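Soluble lytic murein transglycosylase (Escherichia coli, PDB 1QSA) cleaves the glycosidic bonds between N-acetylmuramic acid and N-acetylglucosamine in peptidoglycan, forming a 1,6-anhydro bond in the muramic acid residue. Local coordinates at residues I161-K166 against Q216-A221; W129-Q135 against A156-R160. All coordinates share one frame. Residues are numbered along the deposited sequence.

Contact 1. Residues I161-K166 against Q216-A221; sequences IRLAMK and QMAAVA. With SO4 (sulfate ion), chain N.
Two helical segments, I161-K166 and Q216-A221, run nearly parallel: their N-to-C directions differ by 14° and their axes approach to 9.6 Å. The register pairs R162 with M217 (CA-CA 6.5 Å) and K166 with V220 (CA-CA 6.2 Å). M217, its CA-to-CB bond sideways, bends with all chi angles m so that its end fills the hollow between successive turns: its SD lies 4.0 Å from R162 CA and 3.6 Å from M165 CB, its CE 3.7 Å from I161 CG2. M165 is the answering bump. In its t, p, t rotamer it passes V220 (M165 CG to V220 CB 3.9 Å) and ends with CE 4.0 Å from A221 CB, where alanine leaves room. V220 CG1 presses on M165 O at 3.4 Å, while V220 CG2 meets K166 CG at 3.9 Å. A polar margin flanks this packing. R162 NH1 donates to Q216 OE1 (2.7 Å) and to sulfate O3 (3.0 Å), R162 NH2 to sulfate O1 (3.1 Å), and a water joins K166 NZ to Q216 OE1. Such near-parallel packing, with three helices intervening in sequence, fits the alpha-superhelix; helix 185-196 packs L194 against M165, M217 and A221, and helix 170-178 touches I161, A164 and M165.

Contact 2. Residues W129-Q135 against A156-R160; sequences WLTGKSQ and AYLER
R160, extended with chi1 to chi3 all t, reaches from the helical segment A156-R160 into the loop W129-Q135 and donates to two backbone carbonyls: NE to T131 O and NH2 to K133 O, each at 3.0 Å. Both acceptors lie near the guanidinium plane. A water accepting from R160 NH2 and Q135 N, each at 2.9 Å, extends the link to Q135. The third direct hydrogen bond runs the other way, from W129 NE1 to A156 O (3.0 Å), one turn earlier on the helix. Two tight turns shape the loop: L130, the first residue to leave helical phi/psi after helix 118-129, centres an inverse gamma turn closed by T131 N to W129 O (2.8 Å), and T131 OG1 accepts from K133 N (3.2 Å) in an ST turn. This loop links helix 118-129 to helix 138-148, so the contact fastens an interhelical turn of the alpha-superhelix to the helix after that, 154-166. L130 and R160 are closest in the backbone (CA-CA 5.7 Å). W129, with chi1 t and chi2 -99°, turns the face of its six-membered ring to the R160 side chain: R160 CD makes a CH-pi contact 3.6 Å from the centroid, and R160 CZ a cation-pi contact at 4.7 Å. W129 CZ2 also touches Y157 CD2 at 3.7 Å in an oblique aromatic pair, while F143 and W146 of helix 138-148 pack edge-to-face with the indole. Farther out, L130 CD2 rests 3.7 Å from E159 CG, whose carboxylate forms a salt bridge with R162.

Contacts 1 and 2 share helix 154-166: contact 2 uses residues 156-160, contact 1 the turns that follow, and their centres lie 12 Å apart. They touch directly, because L163, which points away from 216-221, packs on the loop of contact 2, its CD1 3.6 Å from both L130 C and T131 N, and its CB 3.6 Å from G132 N. A salt bridge between E159 and R162 joins their polar groups, and the sulfate bound by R162 in contact 1, probably from the crystallisation liquor, is about 5 Å from the E159 side chain. Helix 154-166 thus packs on the loop between helices 118-129 and 138-148 and on helix 212-228, away from the predicted active-site residue E478.

Contact 1. Residues I161-K166 against Q216-A221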
loop_
_atom_site.group_PDB
_atom_site.type_symbol
_atom_site.label_atom_id
_atom_site.label_comp_id
_atom_site.label_asym_id
_atom_site.label_seq_id
_atom_site.Cartn_x
_atom_site.Cartn_y
_atom_site.Cartn_z
ATOM N N ILE A 161 6.063 12.748 22.352
ATOM C CA ILE A 161 7.410 12.158 22.348
ATOM C C ILE A 161 7.280 10.630 22.295
ATOM O O ILE A 161 7.958 9.964 21.502
ATOM C CB ILE A 161 8.238 12.593 23.599
ATOM C CG1 ILE A 161 8.618 14.073 23.476
ATOM C CG2 ILE A 161 9.474 11.701 23.755
ATOM C CD1 ILE A 161 9.441 14.617 24.617
ATOM N N ARG A 162 6.347 10.090 23.085
ATOM C CA ARG A 162 6.102 8.645 23.105
ATOM C C ARG A 162 5.622 8.178 21.726
ATOM O O ARG A 162 6.125 7.190 21.186
ATOM C CB ARG A 162 5.050 8.288 24.166
ATOM C CG ARG A 162 4.878 6.779 24.378
ATOM C CD ARG A 162 3.724 6.470 25.330
ATOM N NE ARG A 162 2.440 6.778 24.708
ATOM C CZ ARG A 162 1.750 5.936 23.942
ATOM N NH1 ARG A 162 2.184 4.705 23.739
ATOM N NH2 ARG A 162 0.598 6.313 23.402
ATOM N N LEU A 163 4.685 8.919 21.137
ATOM C CA LEU A 163 4.157 8.572 19.813
ATOM C C LEU A 163 5.232 8.659 18.724
ATOM O O LEU A 163 5.299 7.796 17.830
ATOM C CB LEU A 163 2.970 9.477 19.439
ATOM C CG LEU A 163 1.658 9.296 20.224
ATOM C CD1 LEU A 163 0.675 10.409 19.867
ATOM C CD2 LEU A 163 1.048 7.940 19.949
ATOM N N ALA A 164 6.072 9.693 18.795
ATOM C CA ALA A 164 7.139 9.869 17.808
ATOM C C ALA A 164 8.148 8.713 17.914
ATOM O O ALA A 164 8.599 8.178 16.902
ATOM C CB ALA A 164 7.844 11.225 18.012
ATOM N N MET A 165 8.474 8.321 19.143
ATOM C CA MET A 165 9.422 7.227 19.372
ATOM C C MET A 165 8.877 5.920 18.801
ATOM O O MET A 165 9.579 5.223 18.065
ATOM C CB MET A 165 9.704 7.079 20.868
ATOM C CG MET A 165 10.800 6.060 21.200
ATOM S SD MET A 165 12.415 6.600 20.637
ATOM C CE MET A 165 13.450 5.273 21.299
ATOM N N LYS A 166 7.606 5.634 19.076
ATOM C CA LYS A 166 6.960 4.410 18.590
ATOM C C LYS A 166 6.899 4.368 17.078
ATOM O O LYS A 166 6.993 3.294 16.477
ATOM C CB LYS A 166 5.551 4.275 19.164
ATOM C CG LYS A 166 5.529 3.885 20.640
ATOM C CD LYS A 166 4.150 4.114 21.257
ATOM C CE LYS A 166 3.065 3.326 20.539
ATOM N NZ LYS A 166 3.173 1.858 20.719
ATOM N N GLN A 216 7.851 2.302 28.095
ATOM C CA GLN A 216 7.475 2.247 26.683
ATOM C C GLN A 216 8.592 2.769 25.781
ATOM O O GLN A 216 8.837 2.214 24.704
ATOM C CB GLN A 216 6.188 3.012 26.431
ATOM C CG GLN A 216 4.973 2.344 27.026
ATOM C CD GLN A 216 3.713 2.919 26.444
ATOM O OE1 GLN A 216 3.546 2.944 25.230
ATOM N NE2 GLN A 216 2.844 3.434 27.298
ATOM N N MET A 217 9.261 3.834 26.214
ATOM C CA MET A 217 10.366 4.406 25.454
ATOM C C MET A 217 11.494 3.374 25.351
ATOM O O MET A 217 12.038 3.130 24.273
ATOM C CB MET A 217 10.879 5.673 26.140
ATOM C CG MET A 217 9.911 6.872 26.083
ATOM S SD MET A 217 9.699 7.535 24.400
ATOM C CE MET A 217 11.234 8.424 24.198
ATOM N N ALA A 218 11.812 2.735 26.475
ATOM C CA ALA A 218 12.879 1.732 26.479
ATOM C C ALA A 218 12.526 0.507 25.625
ATOM O O ALA A 218 13.401 -0.067 24.988
ATOM C CB ALA A 218 13.210 1.306 27.923
ATOM N N ALA A 219 11.256 0.112 25.607
ATOM C CA ALA A 219 10.843 -1.049 24.816
ATOM C C ALA A 219 11.022 -0.804 23.317
ATOM O O ALA A 219 11.375 -1.719 22.571
ATOM C CB ALA A 219 9.418 -1.452 25.138
ATOM N N VAL A 220 10.810 0.436 22.874
ATOM C CA VAL A 220 11.011 0.741 21.456
ATOM C C VAL A 220 12.517 0.683 21.140
ATOM O O VAL A 220 12.935 0.062 20.159
ATOM C CB VAL A 220 10.440 2.137 21.074
ATOM C CG1 VAL A 220 10.723 2.435 19.595
ATOM C CG2 VAL A 220 8.930 2.189 21.327
ATOM N N ALA A 221 13.334 1.309 21.983
ATOM C CA ALA A 221 14.777 1.303 21.770
ATOM C C ALA A 221 15.309 -0.136 21.799
ATOM O O ALA A 221 16.177 -0.507 21.020
ATOM C CB ALA A 221 15.472 2.145 22.827
HETATM S S SO4 N . -0.793 3.110 22.082
HETATM O O1 SO4 N . -0.566 4.336 21.287
HETATM O O2 SO4 N . -1.504 2.117 21.252
HETATM O O3 SO4 N . 0.503 2.555 22.519
HETATM O O4 SO4 N . -1.610 3.431 23.272
HETATM O O HOH W 1 4.083 1.596 23.257
#

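Contact 2. Residues W129-Q135 against A156-R160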
loop_
_atom_site.group_PDB
_atom_site.type_symbol
_atom_site.label_atom_id
_atom_site.label_comp_id
_atom_site.label_asym_id
_atom_site.label_seq_id
_atom_site.Cartn_x
_atom_site.Cartn_y
_atom_site.Cartn_z
ATOM N N TRP A 129 -1.560 17.781 16.992
ATOM C CA TRP A 129 -0.343 17.501 17.736
ATOM C C TRP A 129 -0.153 16.036 18.097
ATOM O O TRP A 129 0.960 15.524 18.048
ATOM C CB TRP A 129 -0.361 18.330 19.026
ATOM C CG TRP A 129 0.772 18.083 19.986
ATOM C CD1 TRP A 129 0.749 17.297 21.117
ATOM C CD2 TRP A 129 2.068 18.693 19.949
ATOM N NE1 TRP A 129 1.949 17.393 21.779
ATOM C CE2 TRP A 129 2.778 18.239 21.089
ATOM C CE3 TRP A 129 2.700 19.584 19.066
ATOM C CZ2 TRP A 129 4.086 18.644 21.366
ATOM C CZ3 TRP A 129 4.005 19.989 19.340
ATOM C CH2 TRP A 129 4.685 19.514 20.486
ATOM N N LEU A 130 -1.239 15.376 18.470
ATOM C CA LEU A 130 -1.172 13.994 18.930
ATOM C C LEU A 130 -0.963 12.928 17.871
ATOM O O LEU A 130 -1.824 12.079 17.611
ATOM C CB LEU A 130 -2.363 13.682 19.850
ATOM C CG LEU A 130 -2.348 14.499 21.157
ATOM C CD1 LEU A 130 -3.671 14.366 21.874
ATOM C CD2 LEU A 130 -1.195 14.067 22.066
ATOM N N THR A 131 0.244 12.951 17.322
ATOM C CA THR A 131 0.688 12.003 16.298
ATOM C C THR A 131 2.216 11.958 16.315
ATOM O O THR A 131 2.880 12.963 16.608
ATOM C CB THR A 131 0.210 12.390 14.878
ATOM O OG1 THR A 131 0.694 11.423 13.936
ATOM C CG2 THR A 131 0.713 13.775 14.476
ATOM N N GLY A 132 2.759 10.772 16.051
ATOM C CA GLY A 132 4.203 10.591 16.000
ATOM C C GLY A 132 4.767 11.019 14.653
ATOM O O GLY A 132 5.981 11.081 14.468
ATOM N N LYS A 133 3.882 11.286 13.697
ATOM C CA LYS A 133 4.285 11.734 12.369
ATOM C C LYS A 133 4.690 13.221 12.383
ATOM O O LYS A 133 4.220 14.006 13.223
ATOM C CB LYS A 133 3.101 11.530 11.412
ATOM C CG LYS A 133 3.169 12.272 10.096
ATOM C CD LYS A 133 1.776 12.363 9.472
ATOM C CE LYS A 133 1.762 13.259 8.238
ATOM N NZ LYS A 133 2.601 12.697 7.144
ATOM N N SER A 134 5.605 13.592 11.495
ATOM C CA SER A 134 6.008 14.986 11.361
ATOM C C SER A 134 4.890 15.650 10.565
ATOM O O SER A 134 4.509 15.167 9.496
ATOM C CB SER A 134 7.326 15.105 10.599
ATOM O OG SER A 134 8.405 14.674 11.415
ATOM N N GLN A 135 4.336 16.717 11.129
ATOM C CA GLN A 135 3.231 17.465 10.519
ATOM C C GLN A 135 3.726 18.608 9.616
ATOM O O GLN A 135 4.912 18.937 9.620
ATOM C CB GLN A 135 2.321 18.002 11.638
ATOM C CG GLN A 135 1.591 16.917 12.417
ATOM C CD GLN A 135 0.436 16.303 11.628
ATOM O OE1 GLN A 135 0.600 15.867 10.484
ATOM N NE2 GLN A 135 -0.747 16.301 12.227
ATOM N N ALA A 156 0.460 16.212 27.326
ATOM C CA ALA A 156 0.232 16.086 25.883
ATOM C C ALA A 156 1.571 16.219 25.157
ATOM O O ALA A 156 1.794 15.578 24.125
ATOM C CB ALA A 156 -0.752 17.156 25.389
ATOM N N TYR A 157 2.466 17.032 25.713
ATOM C CA TYR A 157 3.792 17.234 25.132
ATOM C C TYR A 157 4.573 15.919 25.227
ATOM O O TYR A 157 5.106 15.417 24.230
ATOM C CB TYR A 157 4.555 18.344 25.870
ATOM C CG TYR A 157 5.787 18.824 25.128
ATOM C CD1 TYR A 157 6.987 18.098 25.167
ATOM C CD2 TYR A 157 5.738 19.973 24.339
ATOM C CE1 TYR A 157 8.101 18.505 24.433
ATOM C CE2 TYR A 157 6.851 20.391 23.595
ATOM C CZ TYR A 157 8.024 19.650 23.648
ATOM O OH TYR A 157 9.099 20.052 22.899
ATOM N N LEU A 158 4.573 15.328 26.419
ATOM C CA LEU A 158 5.284 14.074 26.653
ATOM C C LEU A 158 4.681 12.931 25.822
ATOM O O LEU A 158 5.411 12.076 25.308
ATOM C CB LEU A 158 5.262 13.742 28.149
ATOM C CG LEU A 158 6.368 12.811 28.643
ATOM C CD1 LEU A 158 7.748 13.421 28.366
ATOM C CD2 LEU A 158 6.173 12.561 30.135
ATOM N N GLU A 159 3.360 12.948 25.642
ATOM C CA GLU A 159 2.672 11.933 24.841
ATOM C C GLU A 159 3.125 11.957 23.376
ATOM O O GLU A 159 3.247 10.906 22.738
ATOM C CB GLU A 159 1.152 12.122 24.943
ATOM C CG GLU A 159 0.314 11.261 23.989
ATOM C CD GLU A 159 0.459 9.757 24.208
ATOM O OE1 GLU A 159 1.115 9.337 25.192
ATOM O OE2 GLU A 159 -0.090 8.992 23.381
ATOM N N ARG A 160 3.368 13.147 22.827
ATOM C CA ARG A 160 3.831 13.196 21.450
ATOM C C ARG A 160 5.225 12.580 21.323
ATOM O O ARG A 160 5.541 11.974 20.292
ATOM C CB ARG A 160 3.819 14.618 20.870
ATOM C CG ARG A 160 4.053 14.573 19.364
ATOM C CD ARG A 160 3.937 15.925 18.670
ATOM N NE ARG A 160 3.960 15.729 17.225
ATOM C CZ ARG A 160 4.318 16.647 16.336
ATOM N NH1 ARG A 160 4.709 17.852 16.738
ATOM N NH2 ARG A 160 4.302 16.347 15.037
HETATM O O HOH W 2 5.424 18.301 13.237
#